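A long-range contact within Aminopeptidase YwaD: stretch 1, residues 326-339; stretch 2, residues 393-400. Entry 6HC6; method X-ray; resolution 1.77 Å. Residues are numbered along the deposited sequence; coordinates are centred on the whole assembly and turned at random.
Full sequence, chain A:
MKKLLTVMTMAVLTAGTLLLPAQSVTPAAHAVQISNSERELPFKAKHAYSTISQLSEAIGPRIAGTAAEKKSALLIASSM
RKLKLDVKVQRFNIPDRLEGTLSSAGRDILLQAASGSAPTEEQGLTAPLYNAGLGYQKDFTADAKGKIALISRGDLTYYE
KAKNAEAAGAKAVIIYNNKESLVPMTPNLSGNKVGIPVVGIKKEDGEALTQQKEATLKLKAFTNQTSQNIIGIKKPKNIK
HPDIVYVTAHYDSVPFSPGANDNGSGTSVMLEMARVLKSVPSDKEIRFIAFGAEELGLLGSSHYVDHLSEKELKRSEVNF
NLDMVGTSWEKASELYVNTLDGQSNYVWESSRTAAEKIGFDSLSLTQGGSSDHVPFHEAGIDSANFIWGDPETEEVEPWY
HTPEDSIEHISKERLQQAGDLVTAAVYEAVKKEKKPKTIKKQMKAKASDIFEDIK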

ATOM      1  N   GLY A 326      -2.621  12.868  -4.563  1.00 19.32           N
ATOM      2  CA  GLY A 326      -3.486  13.574  -5.491  1.00 22.42           C
ATOM      3  C   GLY A 326      -4.968  13.666  -5.178  1.00 22.19           C
ATOM      4  O   GLY A 326      -5.760  13.943  -6.087  1.00 23.29           O
ATOM      5  N   THR A 327      -5.384  13.463  -3.931  1.00 21.84           N
ATOM      6  CA  THR A 327      -6.821  13.406  -3.688  1.00 22.30           C
ATOM      7  C   THR A 327      -7.455  14.765  -3.941  1.00 25.96           C
ATOM      8  O   THR A 327      -6.840  15.811  -3.708  1.00 24.90           O
ATOM      9  CB  THR A 327      -7.138  12.947  -2.266  1.00 26.10           C
ATOM     10  OG1 THR A 327      -8.554  12.767  -2.148  1.00 23.73           O
ATOM     11  CG2 THR A 327      -6.714  13.995  -1.248  1.00 25.18           C
ATOM     12  N   SER A 328      -8.678  14.739  -4.474  1.00 22.68           N
ATOM     13  CA  SER A 328      -9.491  15.944  -4.593  1.00 24.62           C
ATOM     14  C   SER A 328     -10.236  16.264  -3.310  1.00 29.12           C
ATOM     15  O   SER A 328     -10.851  17.336  -3.230  1.00 28.41           O
ATOM     16  CB  SER A 328     -10.531  15.803  -5.708  1.00 26.93           C
ATOM     17  OG  SER A 328     -11.411  14.726  -5.425  1.00 28.73           O
ATOM     18  N   TRP A 329     -10.203  15.364  -2.323  1.00 26.32           N
ATOM     19  CA  TRP A 329     -10.950  15.556  -1.082  1.00 29.63           C
ATOM     20  C   TRP A 329     -10.644  16.924  -0.504  1.00 29.45           C
ATOM     21  O   TRP A 329      -9.495  17.228  -0.188  1.00 28.35           O
ATOM     22  CB  TRP A 329     -10.588  14.463  -0.071  1.00 31.21           C
ATOM     23  CG  TRP A 329     -11.473  14.446   1.166  1.00 30.08           C
ATOM     24  CD1 TRP A 329     -12.837  14.521   1.207  1.00 37.45           C
ATOM     25  CD2 TRP A 329     -11.039  14.343   2.529  1.00 32.21           C
ATOM     26  NE1 TRP A 329     -13.278  14.467   2.510  1.00 36.92           N
ATOM     27  CE2 TRP A 329     -12.192  14.357   3.339  1.00 33.59           C
ATOM     28  CE3 TRP A 329      -9.786  14.222   3.141  1.00 32.74           C
ATOM     29  CZ2 TRP A 329     -12.129  14.272   4.731  1.00 35.10           C
ATOM     30  CZ3 TRP A 329      -9.724  14.147   4.530  1.00 36.02           C
ATOM     31  CH2 TRP A 329     -10.891  14.162   5.305  1.00 32.08           C
ATOM     32  N   GLU A 330     -11.681  17.753  -0.377  1.00 29.60           N
ATOM     33  CA  GLU A 330     -11.440  19.162  -0.094  1.00 35.70           C
ATOM     34  C   GLU A 330     -10.684  19.363   1.214  1.00 37.93           C
ATOM     35  O   GLU A 330      -9.839  20.261   1.305  1.00 35.16           O
ATOM     36  CB  GLU A 330     -12.763  19.924  -0.086  1.00 43.17           C
ATOM     37  CG  GLU A 330     -13.238  20.309  -1.477  1.00 63.85           C
ATOM     38  CD  GLU A 330     -13.970  21.639  -1.495  1.00 82.18           C
ATOM     39  OE1 GLU A 330     -14.686  21.938  -0.514  1.00 87.38           O
ATOM     40  OE2 GLU A 330     -13.823  22.386  -2.487  1.00 87.17           O
ATOM     41  N   LYS A 331     -10.926  18.517   2.217  1.00 31.11           N
ATOM     42  CA  LYS A 331     -10.297  18.730   3.517  1.00 31.61           C
ATOM     43  C   LYS A 331      -8.802  18.416   3.547  1.00 34.87           C
ATOM     44  O   LYS A 331      -8.122  18.841   4.487  1.00 30.66           O
ATOM     45  CB  LYS A 331     -11.015  17.900   4.565  1.00 31.86           C
ATOM     46  CG  LYS A 331     -12.426  18.429   4.790  1.00 46.36           C
ATOM     47  CD  LYS A 331     -13.240  17.553   5.707  1.00 57.12           C
ATOM     48  CE  LYS A 331     -12.647  17.524   7.094  1.00 55.90           C
ATOM     49  NZ  LYS A 331     -13.667  17.908   8.125  1.00 64.91           N
ATOM     50  N   ALA A 332      -8.274  17.687   2.560  1.00 28.03           N
ATOM     51  CA  ALA A 332      -6.900  17.176   2.639  1.00 26.47           C
ATOM     52  C   ALA A 332      -5.922  18.205   2.074  1.00 33.01           C
ATOM     53  O   ALA A 332      -5.247  17.996   1.066  1.00 28.70           O
ATOM     54  CB  ALA A 332      -6.780  15.841   1.911  1.00 24.44           C
ATOM     55  N   SER A 333      -5.828  19.320   2.795  1.00 28.62           N
ATOM     56  CA  SER A 333      -5.119  20.514   2.357  1.00 36.09           C
ATOM     57  C   SER A 333      -3.671  20.562   2.826  1.00 32.92           C
ATOM     58  O   SER A 333      -2.936  21.468   2.415  1.00 32.53           O
ATOM     59  CB  SER A 333      -5.856  21.758   2.874  1.00 39.35           C
ATOM     60  OG  SER A 333      -5.719  21.850   4.276  1.00 34.45           O
ATOM     61  N   GLU A 334      -3.248  19.633   3.679  1.00 28.83           N
ATOM     62  CA  GLU A 334      -1.913  19.647   4.264  1.00 29.06           C
ATOM     63  C   GLU A 334      -1.087  18.519   3.666  1.00 27.92           C
ATOM     64  O   GLU A 334      -1.558  17.384   3.578  1.00 25.00           O
ATOM     65  CB  GLU A 334      -1.992  19.496   5.787  1.00 33.95           C
ATOM     66  CG  GLU A 334      -0.691  19.756   6.524  1.00 30.50           C
ATOM     67  CD  GLU A 334      -0.384  21.247   6.687  1.00 43.24           C
ATOM     68  OE1 GLU A 334       0.686  21.578   7.250  1.00 41.82           O
ATOM     69  OE2 GLU A 334      -1.206  22.086   6.272  1.00 41.03           O
ATOM     70  N   LEU A 335       0.141  18.825   3.246  1.00 27.62           N
ATOM     71  CA  LEU A 335       1.033  17.808   2.705  1.00 27.46           C
ATOM     72  C   LEU A 335       1.938  17.349   3.839  1.00 23.67           C
ATOM     73  O   LEU A 335       2.762  18.119   4.336  1.00 26.42           O
ATOM     74  CB  LEU A 335       1.834  18.335   1.514  1.00 25.62           C
ATOM     75  CG  LEU A 335       2.716  17.279   0.840  1.00 22.29           C
ATOM     76  CD1 LEU A 335       1.881  16.155   0.203  1.00 25.42           C
ATOM     77  CD2 LEU A 335       3.634  17.920  -0.197  1.00 22.68           C
ATOM     78  N   TYR A 336       1.779  16.095   4.249  1.00 26.37           N
ATOM     79  CA  TYR A 336       2.544  15.532   5.350  1.00 22.67           C
ATOM     80  C   TYR A 336       3.796  14.831   4.852  1.00 25.16           C
ATOM     81  O   TYR A 336       3.785  14.185   3.802  1.00 23.30           O
ATOM     82  CB  TYR A 336       1.690  14.543   6.141  1.00 22.44           C
ATOM     83  CG  TYR A 336       0.679  15.267   6.975  1.00 24.07           C
ATOM     84  CD1 TYR A 336       1.051  15.888   8.165  1.00 25.73           C
ATOM     85  CD2 TYR A 336      -0.634  15.388   6.551  1.00 24.18           C
ATOM     86  CE1 TYR A 336       0.118  16.580   8.935  1.00 34.54           C
ATOM     87  CE2 TYR A 336      -1.567  16.084   7.307  1.00 29.18           C
ATOM     88  CZ  TYR A 336      -1.187  16.668   8.496  1.00 32.18           C
ATOM     89  OH  TYR A 336      -2.112  17.363   9.243  1.00 31.54           O
ATOM     90  N   VAL A 337       4.868  14.973   5.627  1.00 23.39           N
ATOM     91  CA  VAL A 337       6.124  14.254   5.448  1.00 21.42           C
ATOM     92  C   VAL A 337       6.226  13.289   6.624  1.00 28.19           C
ATOM     93  O   VAL A 337       6.536  13.694   7.755  1.00 27.79           O
ATOM     94  CB  VAL A 337       7.324  15.206   5.390  1.00 25.34           C
ATOM     95  CG1 VAL A 337       8.616  14.426   5.204  1.00 30.63           C
ATOM     96  CG2 VAL A 337       7.154  16.205   4.273  1.00 28.11           C
ATOM     97  N   ASN A 338       5.940  12.017   6.375  1.00 25.97           N
ATOM     98  CA  ASN A 338       5.889  11.002   7.421  1.00 22.62           C
ATOM     99  C   ASN A 338       7.249  10.329   7.566  1.00 24.90           C
ATOM    100  O   ASN A 338       7.737   9.713   6.617  1.00 23.40           O
ATOM    101  CB  ASN A 338       4.832   9.942   7.080  1.00 21.39           C
ATOM    102  CG  ASN A 338       3.416  10.439   7.299  1.00 27.23           C
ATOM    103  OD1 ASN A 338       2.767  10.083   8.275  1.00 40.94           O
ATOM    104  ND2 ASN A 338       2.949  11.293   6.409  1.00 35.30           N
ATOM    105  N   THR A 339       7.846  10.408   8.756  1.00 26.74           N
ATOM    106  CA  THR A 339       9.004   9.583   9.068  1.00 26.34           C
ATOM    107  C   THR A 339       8.619   8.558  10.125  1.00 28.12           C
ATOM    108  O   THR A 339       7.702   8.781  10.922  1.00 28.15           O
ATOM    109  CB  THR A 339      10.199  10.426   9.538  1.00 25.06           C
ATOM    110  OG1 THR A 339       9.891  11.051  10.788  1.00 28.16           O
ATOM    111  CG2 THR A 339      10.512  11.496   8.515  1.00 24.21           C
ATOM    112  N   THR A 393      -6.486  16.833  11.476  1.00 38.93           N
ATOM    113  CA  THR A 393      -6.395  15.512  12.080  1.00 39.72           C
ATOM    114  C   THR A 393      -5.441  14.558  11.385  1.00 34.52           C
ATOM    115  O   THR A 393      -5.261  13.444  11.887  1.00 36.06           O
ATOM    116  CB  THR A 393      -7.767  14.828  12.094  1.00 38.48           C
ATOM    117  OG1 THR A 393      -8.138  14.538  10.737  1.00 36.89           O
ATOM    118  CG2 THR A 393      -8.813  15.711  12.742  1.00 41.65           C
ATOM    119  N   GLU A 394      -4.867  14.930  10.243  1.00 29.72           N
ATOM    120  CA  GLU A 394      -4.028  14.088   9.390  1.00 33.29           C
ATOM    121  C   GLU A 394      -4.820  13.036   8.626  1.00 35.62           C
ATOM    122  O   GLU A 394      -4.210  12.254   7.886  1.00 36.65           O
ATOM    123  CB  GLU A 394      -2.923  13.354  10.163  1.00 44.16           C
ATOM    124  CG  GLU A 394      -1.817  14.213  10.720  1.00 54.40           C
ATOM    125  CD  GLU A 394      -0.626  13.373  11.137  1.00 63.39           C
ATOM    126  OE1 GLU A 394      -0.248  13.423  12.327  1.00 67.08           O
ATOM    127  OE2 GLU A 394      -0.087  12.642  10.273  1.00 69.74           O
ATOM    128  N   GLU A 395      -6.141  12.971   8.785  1.00 34.79           N
ATOM    129  CA  GLU A 395      -6.915  11.905   8.157  1.00 32.53           C
ATOM    130  C   GLU A 395      -6.868  12.009   6.637  1.00 37.25           C
ATOM    131  O   GLU A 395      -6.664  13.085   6.066  1.00 29.41           O
ATOM    132  CB  GLU A 395      -8.368  11.941   8.626  1.00 33.44           C
ATOM    133  CG  GLU A 395      -8.588  11.262   9.964  1.00 42.08           C
ATOM    134  CD  GLU A 395      -9.971  11.519  10.520  1.00 58.38           C
ATOM    135  OE1 GLU A 395     -10.624  10.549  10.963  1.00 61.58           O
ATOM    136  OE2 GLU A 395     -10.397  12.697  10.518  1.00 61.15           O
ATOM    137  N   VAL A 396      -7.052  10.864   5.981  1.00 31.49           N
ATOM    138  CA  VAL A 396      -7.097  10.820   4.527  1.00 28.49           C
ATOM    139  C   VAL A 396      -8.548  10.771   4.066  1.00 31.43           C
ATOM    140  O   VAL A 396      -9.478  10.773   4.881  1.00 34.39           O
ATOM    141  CB  VAL A 396      -6.297   9.621   3.986  1.00 28.78           C
ATOM    142  CG1 VAL A 396      -4.827   9.804   4.282  1.00 29.52           C
ATOM    143  CG2 VAL A 396      -6.803   8.322   4.591  1.00 30.44           C
ATOM    144  N   GLU A 397      -8.744  10.723   2.753  1.00 27.17           N
ATOM    145  CA  GLU A 397     -10.068  10.821   2.180  1.00 26.80           C
ATOM    146  C   GLU A 397     -10.902   9.597   2.549  1.00 29.00           C
ATOM    147  O   GLU A 397     -10.361   8.524   2.839  1.00 27.02           O
ATOM    148  CB  GLU A 397      -9.975  10.950   0.662  1.00 26.38           C
ATOM    149  CG  GLU A 397      -9.397   9.723  -0.025  1.00 25.93           C
ATOM    150  CD  GLU A 397      -7.889   9.784  -0.181  1.00 32.50           C
ATOM    151  OE1 GLU A 397      -7.365   9.045  -1.044  1.00 27.39           O
ATOM    152  OE2 GLU A 397      -7.222  10.556   0.556  1.00 29.41           O
ATOM    153  N   PRO A 398     -12.232   9.740   2.551  1.00 26.71           N
ATOM    154  CA  PRO A 398     -13.096   8.588   2.841  1.00 29.89           C
ATOM    155  C   PRO A 398     -13.066   7.526   1.755  1.00 30.25           C
ATOM    156  O   PRO A 398     -13.538   6.408   1.992  1.00 31.25           O
ATOM    157  CB  PRO A 398     -14.490   9.217   2.965  1.00 37.36           C
ATOM    158  CG  PRO A 398     -14.404  10.496   2.198  1.00 39.58           C
ATOM    159  CD  PRO A 398     -13.004  10.991   2.419  1.00 31.00           C
ATOM    160  N   TRP A 399     -12.510   7.832   0.588  1.00 24.43           N
ATOM    161  CA  TRP A 399     -12.546   6.913  -0.543  1.00 28.44           C
ATOM    162  C   TRP A 399     -11.415   5.896  -0.517  1.00 28.26           C
ATOM    163  O   TRP A 399     -11.442   4.939  -1.301  1.00 25.49           O
ATOM    164  CB  TRP A 399     -12.512   7.726  -1.839  1.00 32.25           C
ATOM    165  CG  TRP A 399     -13.524   8.838  -1.796  1.00 34.66           C
ATOM    166  CD1 TRP A 399     -14.859   8.718  -1.521  1.00 40.10           C
ATOM    167  CD2 TRP A 399     -13.284  10.232  -2.007  1.00 39.07           C
ATOM    168  NE1 TRP A 399     -15.465   9.951  -1.559  1.00 45.47           N
ATOM    169  CE2 TRP A 399     -14.519  10.897  -1.855  1.00 42.60           C
ATOM    170  CE3 TRP A 399     -12.150  10.983  -2.318  1.00 33.03           C
ATOM    171  CZ2 TRP A 399     -14.643  12.275  -2.004  1.00 45.68           C
ATOM    172  CZ3 TRP A 399     -12.278  12.343  -2.465  1.00 36.45           C
ATOM    173  CH2 TRP A 399     -13.513  12.979  -2.309  1.00 45.20           C
ATOM    174  N   TYR A 400     -10.442   6.083   0.371  1.00 25.47           N
ATOM    175  CA  TYR A 400      -9.279   5.215   0.491  1.00 24.21           C
ATOM    176  C   TYR A 400      -9.694   3.754   0.637  1.00 24.22           C
ATOM    177  O   TYR A 400     -10.578   3.421   1.439  1.00 23.42           O
ATOM    178  CB  TYR A 400      -8.475   5.706   1.706  1.00 30.97           C
ATOM    179  CG  TYR A 400      -7.474   4.777   2.338  1.00 26.04           C
ATOM    180  CD1 TYR A 400      -6.178   4.680   1.849  1.00 22.94           C
ATOM    181  CD2 TYR A 400      -7.807   4.044   3.475  1.00 32.98           C
ATOM    182  CE1 TYR A 400      -5.252   3.859   2.458  1.00 26.88           C
ATOM    183  CE2 TYR A 400      -6.888   3.213   4.085  1.00 31.75           C
ATOM    184  CZ  TYR A 400      -5.610   3.125   3.571  1.00 30.05           C
ATOM    185  OH  TYR A 400      -4.676   2.304   4.160  1.00 28.64           O
TER
HETATM  186  O   HOH W   1      -8.904  10.482  -3.404  1.00 22.23           O

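How do the two backbones lie against each other? Stretch 1 is loop and turn at first and becomes a strand from Glu-334 to Thr-339, while stretch 2 has no regular helix or strand. The CA atoms of the two stretches come closest at Trp-329 and Glu-397, 5.8 Å apart; a second, looser approach brings Tyr-336 CA to 7.8 Å from Glu-394 CA. Each stretch bends in a type I turn near the tighter meeting point. One runs from Trp-329 to Ala-332 and is closed by Ala-332 N donating to Trp-329 O at 3.0 Å; the other runs from Glu-397 to Tyr-400, with only a weak bond from Tyr-400 N to Glu-397 O at 3.5 Å. No direct hydrogen bond crosses between the stretches, so packing does most of the work.

What makes Trp-329 the centre of the contact? Its CA-to-CB bond points toward stretch 2, and with chi1 in the t well the indole lies along the backbone of Glu-397 and Pro-398. Pro-398 CD sits 3.5 Å from the centroid of the Trp-329 five-membered ring, almost on the ring normal, and Glu-397 CA lies 4.0 Å from the centroid of the six-membered ring. Both are CH-pi contacts, in which weakly polarised C-H groups meet the electron-rich face of the indole. At the ring's edge, Trp-329 CZ3 comes within 3.6 Å of Glu-395 O.

How does the second tryptophan fit in? The Trp-399 side chain starts sideways, but its end comes nearer to stretch 1. The edge of Trp-329 then faces the ring of Trp-399: the Trp-329 five-membered ring and the Trp-399 six-membered ring have centroids 5.3 Å apart and planes at 79°, an edge-to-face pairing. Trp-399 CZ3 also packs 3.6 Å from Trp-329 CB, adding an apolar contact.

Where do polar groups take part? Thr-327 OG1 accepts a hydrogen bond from Trp-329 N at 3.1 Å, which ties the Thr-327 side chain to the backbone two residues on. The same OG1 is 2.6 Å from the O atom of water 1, to which it is hydrogen-bonded, and that water O donates a weak bond to Glu-397 OE1 at 3.2 Å, making a tenuous bridge between the stretches.

What holds the strand end of the contact? The CA-to-CB bond of Tyr-336 points toward stretch 2, and its ring offers one face to Glu-394, whose CG lies 3.8 Å from the Tyr-336 ring centroid in another CH-pi contact. Here an aliphatic carbon of an acidic side chain rests over one face of the aromatic ring.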